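Local coordinates for erythrocyte membrane protein 1 (Plasmodium falciparum, PDB 2XU0), which probably binds receptors on the host cell surface, this chain being its N-terminal segment and first Duffy-binding-like (DBL1) domain, a rosetting domain, at residues Lys219-Gln222 against Val223-Lys227; Tyr249-Leu252 against Arg253-Trp256; Gln356-Leu359 against Ala360-Gln363; Arg372-Asp375 against Gln376-Tyr380. The protein carries 10 engineered substitutions. All coordinates share one frame; numbering follows the deposited sequence.

Contact 1. Residues Lys219-Gln222 against Val223-Lys227; sequences KGLQ and VVFKK
From Lys219 to Lys227 the backbone is an uninterrupted alpha helix, its most linear bond here running from Val224 N to Gly220 O (3.0 Å, 172° at the hydrogen), with Phe225 N bonded to Leu221 O one step on at 2.9 Å. The bonds on either side are poorer: Val223 N reaches Lys219 O at 3.3 Å and makes a weak second bond to Gly220 O, and the bond from Lys226 N to Gln222 O is also weak. The side chains of the later turn lean back over the carbonyls of the earlier one. Both valines set CG2 beside their own backbone N, which puts Val223 CG2 3.3 Å from Lys219 O and Val224 CG2 3.2 Å from Gly220 O. Phe225 brings the edge of its ring to Leu221 O, with CD2 at 3.3 Å and the oxygen close to the ring plane. Further out, Leu221 runs alongside the phenylalanine, pointing the same way, and its CD2 methyl meets Phe225 CE2 at 4.1 Å. Gln222 belongs to the exposed side: its CG sits between the backbone N and the carbonyl carbon (chi1 50°), and the rest of the chain leads off the helix. Leu221, Val224 and Phe225 instead face inward, all three resting on Leu157 of helix 154-175, while Phe225 also makes an edge-to-face stack with Trp256. This is an amphipathic helix, one apolar stripe buried against neighbouring helices in the helical bundle of the Duffy-binding-like fold.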
ATOM      1  N   LYS A 219      16.913   7.219  15.101  1.00 37.23           N
ATOM      2  CA  LYS A 219      18.029   7.556  15.986  1.00 38.19           C
ATOM      3  C   LYS A 219      18.500   6.338  16.769  1.00 43.84           C
ATOM      4  O   LYS A 219      19.706   6.128  16.869  1.00 43.74           O
ATOM      5  CB  LYS A 219      17.676   8.753  16.879  1.00 41.57           C
ATOM      6  CG  LYS A 219      17.503   9.991  16.017  1.00 54.63           C
ATOM      7  CD  LYS A 219      17.262  11.282  16.760  1.00 68.49           C
ATOM      8  CE  LYS A 219      16.838  12.353  15.775  1.00 76.95           C
ATOM      9  NZ  LYS A 219      17.961  12.824  14.912  1.00 83.71           N
ATOM     10  N   GLY A 220      17.548   5.505  17.218  1.00 41.56           N
ATOM     11  CA  GLY A 220      17.844   4.252  17.902  1.00 41.34           C
ATOM     12  C   GLY A 220      18.573   3.289  16.992  1.00 44.83           C
ATOM     13  O   GLY A 220      19.603   2.726  17.373  1.00 45.21           O
ATOM     14  N   LEU A 221      18.086   3.167  15.744  1.00 40.27           N
ATOM     15  CA  LEU A 221      18.678   2.295  14.723  1.00 38.68           C
ATOM     16  C   LEU A 221      20.091   2.701  14.358  1.00 42.62           C
ATOM     17  O   LEU A 221      20.943   1.829  14.253  1.00 41.59           O
ATOM     18  CB  LEU A 221      17.789   2.190  13.469  1.00 37.69           C
ATOM     19  CG  LEU A 221      16.577   1.296  13.601  1.00 40.58           C
ATOM     20  CD1 LEU A 221      15.571   1.571  12.504  1.00 39.17           C
ATOM     21  CD2 LEU A 221      16.978  -0.169  13.594  1.00 40.29           C
ATOM     22  N   GLN A 222      20.365   4.005  14.214  1.00 41.56           N
ATOM     23  CA  GLN A 222      21.737   4.439  13.932  1.00 43.14           C
ATOM     24  C   GLN A 222      22.734   4.192  15.081  1.00 47.80           C
ATOM     25  O   GLN A 222      23.900   3.908  14.803  1.00 46.69           O
ATOM     26  CB  GLN A 222      21.838   5.831  13.281  1.00 45.52           C
ATOM     27  CG  GLN A 222      21.066   6.937  13.954  1.00 65.40           C
ATOM     28  CD  GLN A 222      20.815   8.094  13.016  1.00 73.71           C
ATOM     29  OE1 GLN A 222      19.966   8.037  12.115  1.00 60.76           O
ATOM     30  NE2 GLN A 222      21.518   9.191  13.247  1.00 65.61           N
ATOM     31  N   VAL A 223      22.241   4.162  16.346  1.00 45.45           N
ATOM     32  CA  VAL A 223      23.033   3.854  17.546  1.00 45.93           C
ATOM     33  C   VAL A 223      23.342   2.342  17.543  1.00 49.84           C
ATOM     34  O   VAL A 223      24.512   1.956  17.647  1.00 48.84           O
ATOM     35  CB  VAL A 223      22.322   4.321  18.855  1.00 50.72           C
ATOM     36  CG1 VAL A 223      22.973   3.710  20.105  1.00 50.60           C
ATOM     37  CG2 VAL A 223      22.288   5.852  18.956  1.00 50.33           C
ATOM     38  N   VAL A 224      22.299   1.494  17.373  1.00 47.28           N
ATOM     39  CA  VAL A 224      22.452   0.025  17.318  1.00 47.13           C
ATOM     40  C   VAL A 224      23.403  -0.385  16.191  1.00 49.92           C
ATOM     41  O   VAL A 224      24.294  -1.208  16.410  1.00 50.10           O
ATOM     42  CB  VAL A 224      21.102  -0.728  17.230  1.00 52.00           C
ATOM     43  CG1 VAL A 224      21.312  -2.242  17.261  1.00 52.70           C
ATOM     44  CG2 VAL A 224      20.182  -0.316  18.358  1.00 51.61           C
ATOM     45  N   PHE A 225      23.244   0.222  15.005  1.00 44.84           N
ATOM     46  CA  PHE A 225      24.091  -0.084  13.851  1.00 43.01           C
ATOM     47  C   PHE A 225      25.549   0.381  13.960  1.00 49.65           C
ATOM     48  O   PHE A 225      26.421  -0.209  13.316  1.00 49.09           O
ATOM     49  CB  PHE A 225      23.403   0.298  12.536  1.00 42.74           C
ATOM     50  CG  PHE A 225      22.465  -0.766  11.989  1.00 40.56           C
ATOM     51  CD1 PHE A 225      22.968  -1.903  11.356  1.00 41.06           C
ATOM     52  CD2 PHE A 225      21.088  -0.588  12.026  1.00 38.95           C
ATOM     53  CE1 PHE A 225      22.110  -2.867  10.819  1.00 40.73           C
ATOM     54  CE2 PHE A 225      20.227  -1.527  11.444  1.00 41.10           C
ATOM     55  CZ  PHE A 225      20.742  -2.661  10.844  1.00 39.14           C
ATOM     56  N   LYS A 226      25.824   1.397  14.814  1.00 49.24           N
ATOM     57  CA  LYS A 226      27.182   1.893  15.108  1.00 49.02           C
ATOM     58  C   LYS A 226      27.904   0.835  15.989  1.00 51.18           C
ATOM     59  O   LYS A 226      29.039   0.451  15.699  1.00 50.95           O
ATOM     60  CB  LYS A 226      27.100   3.257  15.810  1.00 53.09           C
ATOM     61  CG  LYS A 226      28.455   3.956  15.968  1.00 74.48           C
ATOM     62  CD  LYS A 226      28.298   5.360  16.528  1.00 84.79           C
ATOM     63  CE  LYS A 226      29.621   6.046  16.761  1.00 94.31           C
ATOM     64  NZ  LYS A 226      29.440   7.344  17.468  1.00101.82           N
ATOM     65  N   LYS A 227      27.192   0.316  17.011  1.00 46.71           N
ATOM     66  CA  LYS A 227      27.629  -0.765  17.894  1.00 45.88           C
ATOM     67  C   LYS A 227      27.935  -2.017  17.081  1.00 49.81           C
ATOM     68  O   LYS A 227      29.026  -2.568  17.224  1.00 50.48           O
ATOM     69  CB  LYS A 227      26.553  -1.065  18.954  1.00 47.27           C
ATOM     70  CG  LYS A 227      26.387   0.060  19.958  1.00 52.21           C
ATOM     71  CD  LYS A 227      25.181  -0.148  20.816  1.00 59.95           C
ATOM     72  CE  LYS A 227      25.137   0.801  21.984  1.00 60.67           C
ATOM     73  NZ  LYS A 227      24.002   0.482  22.879  1.00 63.04           N
TER

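Contact 2. Residues Tyr249-Leu252 against Arg253-Trp256; sequences YAKL and REDW. Engineered in segment 249-252: Ala250 (natural residue Ser).
Lys251 and Asp255 form a water-bridged pair one turn apart at the start of helix 249-268, part of the helical core of the Duffy-binding-like fold. Asp255 CB lies 3.6 Å from Lys251 O, the carbonyl that also takes the backbone bond from Asp255 N. Asp255 CG, 3.5 Å from Lys251 O, is set beside the residue's own backbone N (chi1 -72°), and this turns the carboxylate back along the helix toward the lysine. OD1 is hydrogen-bonded to a water and to a glycerol that probably came with the crystallisation solution; OD2 takes another water and the hydroxyl of Tyr240. Coming from the preceding turn, the lysine chain is extended until its last bond, which bends (chi4 55°) and swings NZ to the waters; the two side chains cross obliquely. Lys251 NZ stops 4.2 Å from Asp255 OD2, too far for a salt bridge, and two waters span the gap.

Other side chains also fold back over carbonyls: Arg253 CG is 3.2 Å from Tyr249 O, and Glu254 CG is 3.2 Å from the carbonyl oxygen of Ala250, an engineered residue. Their charged ends leave the helix, Arg253 NH1 bonding Val203 O and Gln218 OE1, and Glu254 OE1 making a salt bridge to Arg206. On the solvent bridge, one water accepts from Lys251 NZ at 2.8 Å and donates to Asp255 OD1, also at 2.8 Å.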
ATOM      1  N   TYR A 249      27.303   2.771   6.779  1.00 45.10           N
ATOM      2  CA  TYR A 249      26.129   2.340   7.508  1.00 44.62           C
ATOM      3  C   TYR A 249      24.973   2.027   6.598  1.00 46.08           C
ATOM      4  O   TYR A 249      24.239   1.093   6.887  1.00 45.00           O
ATOM      5  CB  TYR A 249      25.780   3.332   8.620  1.00 46.63           C
ATOM      6  CG  TYR A 249      26.875   3.426   9.661  1.00 49.69           C
ATOM      7  CD1 TYR A 249      27.056   2.416  10.605  1.00 51.58           C
ATOM      8  CD2 TYR A 249      27.755   4.501   9.681  1.00 51.10           C
ATOM      9  CE1 TYR A 249      28.074   2.484  11.552  1.00 52.97           C
ATOM     10  CE2 TYR A 249      28.775   4.583  10.631  1.00 52.64           C
ATOM     11  CZ  TYR A 249      28.931   3.569  11.561  1.00 61.12           C
ATOM     12  OH  TYR A 249      29.935   3.645  12.494  1.00 64.63           O
ATOM     13  N   ALA A 250      24.867   2.722   5.452  1.00 41.31           N
ATOM     14  CA  ALA A 250      23.813   2.455   4.474  1.00 40.60           C
ATOM     15  C   ALA A 250      23.950   1.034   3.892  1.00 42.76           C
ATOM     16  O   ALA A 250      22.957   0.309   3.837  1.00 42.81           O
ATOM     17  CB  ALA A 250      23.842   3.497   3.366  1.00 41.25           C
ATOM     18  N   LYS A 251      25.182   0.616   3.549  1.00 38.72           N
ATOM     19  CA  LYS A 251      25.474  -0.707   3.003  1.00 38.64           C
ATOM     20  C   LYS A 251      25.309  -1.775   4.096  1.00 43.11           C
ATOM     21  O   LYS A 251      24.742  -2.840   3.856  1.00 42.46           O
ATOM     22  CB  LYS A 251      26.879  -0.737   2.408  1.00 40.38           C
ATOM     23  CG  LYS A 251      27.205  -2.036   1.706  1.00 49.84           C
ATOM     24  CD  LYS A 251      28.696  -2.132   1.367  1.00 57.27           C
ATOM     25  CE  LYS A 251      29.089  -3.499   0.844  1.00 59.11           C
ATOM     26  NZ  LYS A 251      28.277  -3.912  -0.337  1.00 63.19           N
ATOM     27  N   LEU A 252      25.769  -1.457   5.304  1.00 41.18           N
ATOM     28  CA  LEU A 252      25.661  -2.327   6.472  1.00 40.72           C
ATOM     29  C   LEU A 252      24.194  -2.643   6.820  1.00 42.71           C
ATOM     30  O   LEU A 252      23.876  -3.798   7.128  1.00 42.98           O
ATOM     31  CB  LEU A 252      26.383  -1.672   7.666  1.00 40.48           C
ATOM     32  CG  LEU A 252      26.466  -2.486   8.954  1.00 45.50           C
ATOM     33  CD1 LEU A 252      27.455  -3.637   8.810  1.00 45.76           C
ATOM     34  CD2 LEU A 252      26.872  -1.599  10.114  1.00 48.51           C
ATOM     35  N   ARG A 253      23.314  -1.624   6.780  1.00 36.32           N
ATOM     36  CA  ARG A 253      21.891  -1.823   7.080  1.00 35.43           C
ATOM     37  C   ARG A 253      21.165  -2.599   5.976  1.00 37.20           C
ATOM     38  O   ARG A 253      20.299  -3.411   6.287  1.00 37.13           O
ATOM     39  CB  ARG A 253      21.186  -0.494   7.328  1.00 34.29           C
ATOM     40  CG  ARG A 253      21.667   0.250   8.544  1.00 36.71           C
ATOM     41  CD  ARG A 253      20.449   0.941   9.093  1.00 43.56           C
ATOM     42  NE  ARG A 253      20.619   2.366   9.185  1.00 42.43           N
ATOM     43  CZ  ARG A 253      19.666   3.216   9.531  1.00 48.63           C
ATOM     44  NH1 ARG A 253      18.436   2.785   9.786  1.00 33.81           N
ATOM     45  NH2 ARG A 253      19.929   4.507   9.612  1.00 40.16           N
ATOM     46  N   GLU A 254      21.537  -2.360   4.692  1.00 33.68           N
ATOM     47  CA  GLU A 254      21.019  -3.043   3.498  1.00 34.19           C
ATOM     48  C   GLU A 254      21.276  -4.539   3.587  1.00 36.86           C
ATOM     49  O   GLU A 254      20.399  -5.334   3.234  1.00 36.68           O
ATOM     50  CB  GLU A 254      21.785  -2.571   2.244  1.00 35.68           C
ATOM     51  CG  GLU A 254      21.251  -1.307   1.623  1.00 52.79           C
ATOM     52  CD  GLU A 254      22.123  -0.712   0.532  1.00 70.36           C
ATOM     53  OE1 GLU A 254      21.830   0.438   0.129  1.00 62.42           O
ATOM     54  OE2 GLU A 254      23.093  -1.377   0.085  1.00 53.54           O
ATOM     55  N   ASP A 255      22.543  -4.911   3.924  1.00 32.34           N
ATOM     56  CA  ASP A 255      22.978  -6.306   4.023  1.00 32.24           C
ATOM     57  C   ASP A 255      22.371  -6.943   5.238  1.00 37.99           C
ATOM     58  O   ASP A 255      21.919  -8.074   5.153  1.00 38.38           O
ATOM     59  CB  ASP A 255      24.509  -6.397   4.054  1.00 34.00           C
ATOM     60  CG  ASP A 255      25.115  -6.085   2.705  1.00 42.20           C
ATOM     61  OD1 ASP A 255      24.339  -5.791   1.752  1.00 41.24           O
ATOM     62  OD2 ASP A 255      26.345  -6.200   2.572  1.00 46.88           O
ATOM     63  N   TRP A 256      22.269  -6.202   6.347  1.00 35.74           N
ATOM     64  CA  TRP A 256      21.602  -6.745   7.511  1.00 35.79           C
ATOM     65  C   TRP A 256      20.178  -7.145   7.125  1.00 37.86           C
ATOM     66  O   TRP A 256      19.758  -8.248   7.450  1.00 36.53           O
ATOM     67  CB  TRP A 256      21.595  -5.748   8.681  1.00 35.30           C
ATOM     68  CG  TRP A 256      21.162  -6.390   9.971  1.00 36.76           C
ATOM     69  CD1 TRP A 256      21.956  -7.042  10.865  1.00 39.91           C
ATOM     70  CD2 TRP A 256      19.813  -6.552  10.437  1.00 36.97           C
ATOM     71  NE1 TRP A 256      21.195  -7.546  11.897  1.00 40.20           N
ATOM     72  CE2 TRP A 256      19.874  -7.268  11.655  1.00 41.33           C
ATOM     73  CE3 TRP A 256      18.552  -6.152   9.948  1.00 38.17           C
ATOM     74  CZ2 TRP A 256      18.729  -7.589  12.397  1.00 40.13           C
ATOM     75  CZ3 TRP A 256      17.420  -6.450  10.695  1.00 40.09           C
ATOM     76  CH2 TRP A 256      17.512  -7.181  11.894  1.00 40.73           C
TER
HETATM   77  O   HOH W   1      28.291  -6.781   0.696  1.00 51.40           O
HETATM   78  O   HOH W   2      25.573  -4.421  -0.294  1.00 58.96           O

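Contact 3. Residues Gln356-Leu359 against Ala360-Gln363; sequences QTNL and AHNQ. Engineered in segment 360-363: Ala360 (natural residue Ser).
A G1 beta bulge sets Asn358 against both Asn362 and Gln363, closing a tight turn. Asn358 and Gln363 form an antiparallel hydrogen-bonded pair: Asn358 N gives an almost straight bond of 2.8 Å (171°) to Gln363 O, and Gln363 N returns one of 2.8 Å to Asn358 O. Asn362, with its left-handed backbone, is the extra residue, and its N bonds only weakly to Leu359 O at 3.2 Å. The same Gln363 O receives a CA-H...O contact from Thr357 CA at 3.4 Å. The turn lies in the loop between strand 345-346 and helix 371-407 of the C-terminal DBL subdomain, where the backbone of Ala360, an engineered residue, bonds that of Leu472. With CG anti to N (chi1 -158°), Asn358 carries its amide over the turn. There OD1 is 3.4 Å from Ala360 CB and takes a weak bond from His361 N, which also bonds weakly to Asn358 O. The amide and imidazole planes are close to parallel, 17° apart, though the side chains cross at a slant, with Asn358 OD1 3.3 Å from His361 CD2. Thr357 turns its hydroxyl to Asp353 O and Phe365 N.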
ATOM      1  N   GLN A 356     -41.455  12.388  -9.794  1.00 47.92           N
ATOM      2  CA  GLN A 356     -42.401  13.513  -9.762  1.00 47.74           C
ATOM      3  C   GLN A 356     -41.775  14.835 -10.253  1.00 52.69           C
ATOM      4  O   GLN A 356     -42.340  15.909 -10.011  1.00 50.60           O
ATOM      5  CB  GLN A 356     -42.971  13.688  -8.348  1.00 48.45           C
ATOM      6  CG  GLN A 356     -43.709  12.458  -7.837  1.00 58.64           C
ATOM      7  CD  GLN A 356     -44.274  12.698  -6.472  1.00 69.26           C
ATOM      8  OE1 GLN A 356     -45.302  13.379  -6.303  1.00 63.61           O
ATOM      9  NE2 GLN A 356     -43.611  12.133  -5.474  1.00 55.38           N
ATOM     10  N   THR A 357     -40.616  14.754 -10.951  1.00 51.11           N
ATOM     11  CA  THR A 357     -39.879  15.922 -11.459  1.00 51.39           C
ATOM     12  C   THR A 357     -39.792  15.905 -12.978  1.00 58.16           C
ATOM     13  O   THR A 357     -39.578  14.850 -13.585  1.00 57.72           O
ATOM     14  CB  THR A 357     -38.492  16.022 -10.772  1.00 56.48           C
ATOM     15  OG1 THR A 357     -38.691  16.176  -9.369  1.00 50.81           O
ATOM     16  CG2 THR A 357     -37.629  17.182 -11.284  1.00 54.84           C
ATOM     17  N   ASN A 358     -39.953  17.089 -13.578  1.00 56.96           N
ATOM     18  CA  ASN A 358     -39.848  17.309 -15.012  1.00 58.15           C
ATOM     19  C   ASN A 358     -39.077  18.611 -15.228  1.00 64.72           C
ATOM     20  O   ASN A 358     -39.662  19.698 -15.175  1.00 63.35           O
ATOM     21  CB  ASN A 358     -41.229  17.349 -15.667  1.00 59.86           C
ATOM     22  CG  ASN A 358     -41.201  17.052 -17.142  1.00 80.05           C
ATOM     23  OD1 ASN A 358     -40.585  17.771 -17.940  1.00 75.13           O
ATOM     24  ND2 ASN A 358     -41.879  15.982 -17.536  1.00 69.51           N
ATOM     25  N   LEU A 359     -37.745  18.491 -15.424  1.00 63.99           N
ATOM     26  CA  LEU A 359     -36.849  19.633 -15.622  1.00 65.33           C
ATOM     27  C   LEU A 359     -37.132  20.425 -16.914  1.00 72.13           C
ATOM     28  O   LEU A 359     -36.916  21.642 -16.946  1.00 71.79           O
ATOM     29  CB  LEU A 359     -35.365  19.221 -15.506  1.00 65.37           C
ATOM     30  CG  LEU A 359     -34.926  18.539 -14.198  1.00 69.59           C
ATOM     31  CD1 LEU A 359     -33.518  18.023 -14.305  1.00 69.60           C
ATOM     32  CD2 LEU A 359     -35.013  19.475 -13.025  1.00 71.91           C
ATOM     33  N   ALA A 360     -37.668  19.739 -17.949  1.00 70.59           N
ATOM     34  CA  ALA A 360     -38.048  20.302 -19.249  1.00 71.34           C
ATOM     35  C   ALA A 360     -39.177  21.331 -19.142  1.00 77.87           C
ATOM     36  O   ALA A 360     -39.242  22.248 -19.959  1.00 78.17           O
ATOM     37  CB  ALA A 360     -38.460  19.184 -20.189  1.00 72.03           C
ATOM     38  N   HIS A 361     -40.081  21.155 -18.161  1.00 75.90           N
ATOM     39  CA  HIS A 361     -41.217  22.043 -17.903  1.00 76.35           C
ATOM     40  C   HIS A 361     -40.955  22.912 -16.667  1.00 79.66           C
ATOM     41  O   HIS A 361     -41.821  23.700 -16.270  1.00 80.14           O
ATOM     42  CB  HIS A 361     -42.512  21.219 -17.708  1.00 77.58           C
ATOM     43  CG  HIS A 361     -42.897  20.367 -18.882  1.00 81.49           C
ATOM     44  ND1 HIS A 361     -42.804  20.836 -20.186  1.00 83.53           N
ATOM     45  CD2 HIS A 361     -43.398  19.109 -18.905  1.00 83.60           C
ATOM     46  CE1 HIS A 361     -43.221  19.842 -20.954  1.00 83.09           C
ATOM     47  NE2 HIS A 361     -43.593  18.783 -20.231  1.00 83.45           N
ATOM     48  N   ASN A 362     -39.749  22.771 -16.076  1.00 74.74           N
ATOM     49  CA  ASN A 362     -39.295  23.429 -14.849  1.00 73.92           C
ATOM     50  C   ASN A 362     -40.174  23.060 -13.630  1.00 75.20           C
ATOM     51  O   ASN A 362     -40.394  23.879 -12.731  1.00 75.02           O
ATOM     52  CB  ASN A 362     -39.079  24.948 -15.032  1.00 76.44           C
ATOM     53  CG  ASN A 362     -38.256  25.598 -13.930  1.00103.70           C
ATOM     54  OD1 ASN A 362     -37.182  25.114 -13.531  1.00 91.90           O
ATOM     55  ND2 ASN A 362     -38.760  26.707 -13.398  1.00 98.29           N
ATOM     56  N   GLN A 363     -40.664  21.805 -13.606  1.00 69.34           N
ATOM     57  CA  GLN A 363     -41.476  21.284 -12.506  1.00 67.84           C
ATOM     58  C   GLN A 363     -40.591  20.433 -11.576  1.00 68.94           C
ATOM     59  O   GLN A 363     -40.256  19.284 -11.886  1.00 67.94           O
ATOM     60  CB  GLN A 363     -42.697  20.505 -13.030  1.00 68.98           C
ATOM     61  CG  GLN A 363     -43.810  20.340 -11.992  1.00 83.38           C
ATOM     62  CD  GLN A 363     -43.581  19.171 -11.057  1.00 98.68           C
ATOM     63  OE1 GLN A 363     -43.451  18.019 -11.485  1.00 89.41           O
ATOM     64  NE2 GLN A 363     -43.536  19.445  -9.756  1.00 92.95           N
TER

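Contact 4. Residues Arg372-Asp375 against Gln376-Tyr380; sequences RCQD and QCIKY
Arg372 starts the run on helix 371-407, its O accepting Gln376 N at 3.1 Å while Gln376 CB rests against the same oxygen. Its guanidinium leads off the other way, toward Glu337 and Asp369, both long, weak ion pairs. Next, Cys373 O takes the bond from Cys377 N at 2.9 Å. The sulfurs lean toward each other: Cys373 has SG anti to its N (chi1 175°), turned up the helix, whereas Cys377 places SG beside its N (chi1 -69°), turned back. They end 3.7 Å apart, in van der Waals contact, and Cys377 SG also lies 3.2 Å from Cys373 O. Gln374 follows on a more open side, its O accepting Ile378 N at 3.0 Å; Ile378 CG1 folds back to 3.1 Å from that oxygen, while the two side chains approach each other only loosely. Last comes Asp375, whose O receives Lys379 N at 3.2 Å with the lysine's CB, CG and CD lined up beside it. Neither cysteine is bonded to the other: Cys373 is in a disulfide with Cys338 and Cys377 with Cys467. Two covalent links thus leave one face of the helix a single turn apart, fixing this end of it both to the end of helix 311-338 and to the later segment around Cys467.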
ATOM      1  N   ARG A 372     -31.877  13.118   1.327  1.00 43.98           N
ATOM      2  CA  ARG A 372     -30.823  12.208   1.809  1.00 44.14           C
ATOM      3  C   ARG A 372     -29.841  11.794   0.676  1.00 48.08           C
ATOM      4  O   ARG A 372     -28.673  11.509   0.960  1.00 46.62           O
ATOM      5  CB  ARG A 372     -31.409  10.940   2.448  1.00 44.56           C
ATOM      6  CG  ARG A 372     -32.273  11.180   3.677  1.00 55.61           C
ATOM      7  CD  ARG A 372     -32.420   9.930   4.537  1.00 60.54           C
ATOM      8  NE  ARG A 372     -33.089   8.818   3.848  1.00 66.53           N
ATOM      9  CZ  ARG A 372     -34.407   8.646   3.788  1.00 77.37           C
ATOM     10  NH1 ARG A 372     -35.227   9.528   4.347  1.00 67.87           N
ATOM     11  NH2 ARG A 372     -34.914   7.595   3.159  1.00 60.76           N
ATOM     12  N   CYS A 373     -30.331  11.728  -0.595  1.00 44.38           N
ATOM     13  CA  CYS A 373     -29.493  11.456  -1.768  1.00 43.03           C
ATOM     14  C   CYS A 373     -28.549  12.634  -1.921  1.00 46.56           C
ATOM     15  O   CYS A 373     -27.352  12.419  -2.055  1.00 45.65           O
ATOM     16  CB  CYS A 373     -30.312  11.240  -3.037  1.00 41.98           C
ATOM     17  SG  CYS A 373     -29.307  11.049  -4.540  1.00 44.90           S
ATOM     18  N   GLN A 374     -29.086  13.873  -1.836  1.00 43.83           N
ATOM     19  CA  GLN A 374     -28.309  15.114  -1.879  1.00 43.71           C
ATOM     20  C   GLN A 374     -27.165  15.090  -0.838  1.00 47.12           C
ATOM     21  O   GLN A 374     -26.017  15.311  -1.212  1.00 46.93           O
ATOM     22  CB  GLN A 374     -29.220  16.347  -1.700  1.00 44.65           C
ATOM     23  CG  GLN A 374     -28.492  17.680  -1.861  1.00 53.30           C
ATOM     24  CD  GLN A 374     -29.392  18.879  -1.711  1.00 65.59           C
ATOM     25  OE1 GLN A 374     -29.378  19.778  -2.543  1.00 61.23           O
ATOM     26  NE2 GLN A 374     -30.175  18.939  -0.634  1.00 54.09           N
ATOM     27  N   ASP A 375     -27.470  14.744   0.426  1.00 44.16           N
ATOM     28  CA  ASP A 375     -26.500  14.662   1.527  1.00 44.71           C
ATOM     29  C   ASP A 375     -25.395  13.608   1.293  1.00 48.34           C
ATOM     30  O   ASP A 375     -24.232  13.864   1.622  1.00 47.66           O
ATOM     31  CB  ASP A 375     -27.211  14.406   2.869  1.00 46.88           C
ATOM     32  CG  ASP A 375     -28.342  15.376   3.197  1.00 63.92           C
ATOM     33  OD1 ASP A 375     -28.267  16.556   2.765  1.00 65.32           O
ATOM     34  OD2 ASP A 375     -29.304  14.954   3.874  1.00 74.07           O
ATOM     35  N   GLN A 376     -25.762  12.428   0.742  1.00 44.01           N
ATOM     36  CA  GLN A 376     -24.813  11.358   0.452  1.00 44.07           C
ATOM     37  C   GLN A 376     -23.923  11.738  -0.743  1.00 47.37           C
ATOM     38  O   GLN A 376     -22.720  11.485  -0.726  1.00 47.88           O
ATOM     39  CB  GLN A 376     -25.552  10.032   0.216  1.00 45.91           C
ATOM     40  CG  GLN A 376     -24.759   8.786   0.627  1.00 61.26           C
ATOM     41  CD  GLN A 376     -24.250   8.828   2.051  1.00 79.01           C
ATOM     42  OE1 GLN A 376     -23.053   9.010   2.301  1.00 76.64           O
ATOM     43  NE2 GLN A 376     -25.148   8.668   3.009  1.00 66.76           N
ATOM     44  N   CYS A 377     -24.511  12.401  -1.744  1.00 43.00           N
ATOM     45  CA  CYS A 377     -23.812  12.870  -2.939  1.00 42.49           C
ATOM     46  C   CYS A 377     -22.776  13.939  -2.608  1.00 44.95           C
ATOM     47  O   CYS A 377     -21.647  13.833  -3.085  1.00 43.13           O
ATOM     48  CB  CYS A 377     -24.797  13.329  -4.001  1.00 43.09           C
ATOM     49  SG  CYS A 377     -25.750  11.972  -4.740  1.00 47.37           S
ATOM     50  N   ILE A 378     -23.132  14.898  -1.714  1.00 41.14           N
ATOM     51  CA  ILE A 378     -22.269  15.979  -1.217  1.00 41.08           C
ATOM     52  C   ILE A 378     -21.049  15.359  -0.527  1.00 43.46           C
ATOM     53  O   ILE A 378     -19.923  15.716  -0.869  1.00 42.19           O
ATOM     54  CB  ILE A 378     -23.047  16.950  -0.272  1.00 45.27           C
ATOM     55  CG1 ILE A 378     -24.109  17.809  -1.030  1.00 46.87           C
ATOM     56  CG2 ILE A 378     -22.110  17.788   0.624  1.00 45.65           C
ATOM     57  CD1 ILE A 378     -23.679  19.169  -1.644  1.00 61.95           C
ATOM     58  N   LYS A 379     -21.284  14.416   0.413  1.00 39.52           N
ATOM     59  CA  LYS A 379     -20.264  13.680   1.144  1.00 40.49           C
ATOM     60  C   LYS A 379     -19.342  12.848   0.207  1.00 43.89           C
ATOM     61  O   LYS A 379     -18.112  12.849   0.388  1.00 42.67           O
ATOM     62  CB  LYS A 379     -20.920  12.754   2.175  1.00 45.02           C
ATOM     63  CG  LYS A 379     -20.997  13.327   3.586  1.00 64.81           C
ATOM     64  CD  LYS A 379     -21.941  12.506   4.477  1.00 76.43           C
ATOM     65  CE  LYS A 379     -21.242  11.398   5.236  1.00 93.18           C
ATOM     66  NZ  LYS A 379     -22.212  10.532   5.959  1.00104.07           N
ATOM     67  N   TYR A 380     -19.936  12.141  -0.769  1.00 38.47           N
ATOM     68  CA  TYR A 380     -19.192  11.338  -1.744  1.00 37.14           C
ATOM     69  C   TYR A 380     -18.329  12.269  -2.606  1.00 39.36           C
ATOM     70  O   TYR A 380     -17.168  11.968  -2.848  1.00 38.60           O
ATOM     71  CB  TYR A 380     -20.145  10.518  -2.650  1.00 37.33           C
ATOM     72  CG  TYR A 380     -19.420   9.714  -3.708  1.00 37.36           C
ATOM     73  CD1 TYR A 380     -18.765   8.527  -3.384  1.00 38.46           C
ATOM     74  CD2 TYR A 380     -19.324  10.174  -5.017  1.00 37.90           C
ATOM     75  CE1 TYR A 380     -18.055   7.801  -4.345  1.00 36.70           C
ATOM     76  CE2 TYR A 380     -18.630   9.450  -5.992  1.00 38.32           C
ATOM     77  CZ  TYR A 380     -17.983   8.272  -5.645  1.00 42.53           C
ATOM     78  OH  TYR A 380     -17.299   7.554  -6.596  1.00 43.87           O
TER

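The four contacts follow one another along the chain and fall into two pairs on opposite sides of its centre. Contacts 1 and 2, on helices 216-231 and 249-268 in the Duffy binding domain, have centres 12 Å apart and touch directly: Phe225 CD2 lies 3.4 Å from Arg253 CD. Contacts 3 and 4 belong to the C-terminal subdomain, one in a surface loop and the other on helix 371-407 that follows it; their centres are 21 Å apart and they do not touch. Centre to centre, contact 4 lies 51 Å from both contact 1 and contact 2, and contact 3 lies 71 and 70 Å from them. They therefore sample two distant regions of one elongated, largely helical adhesion domain.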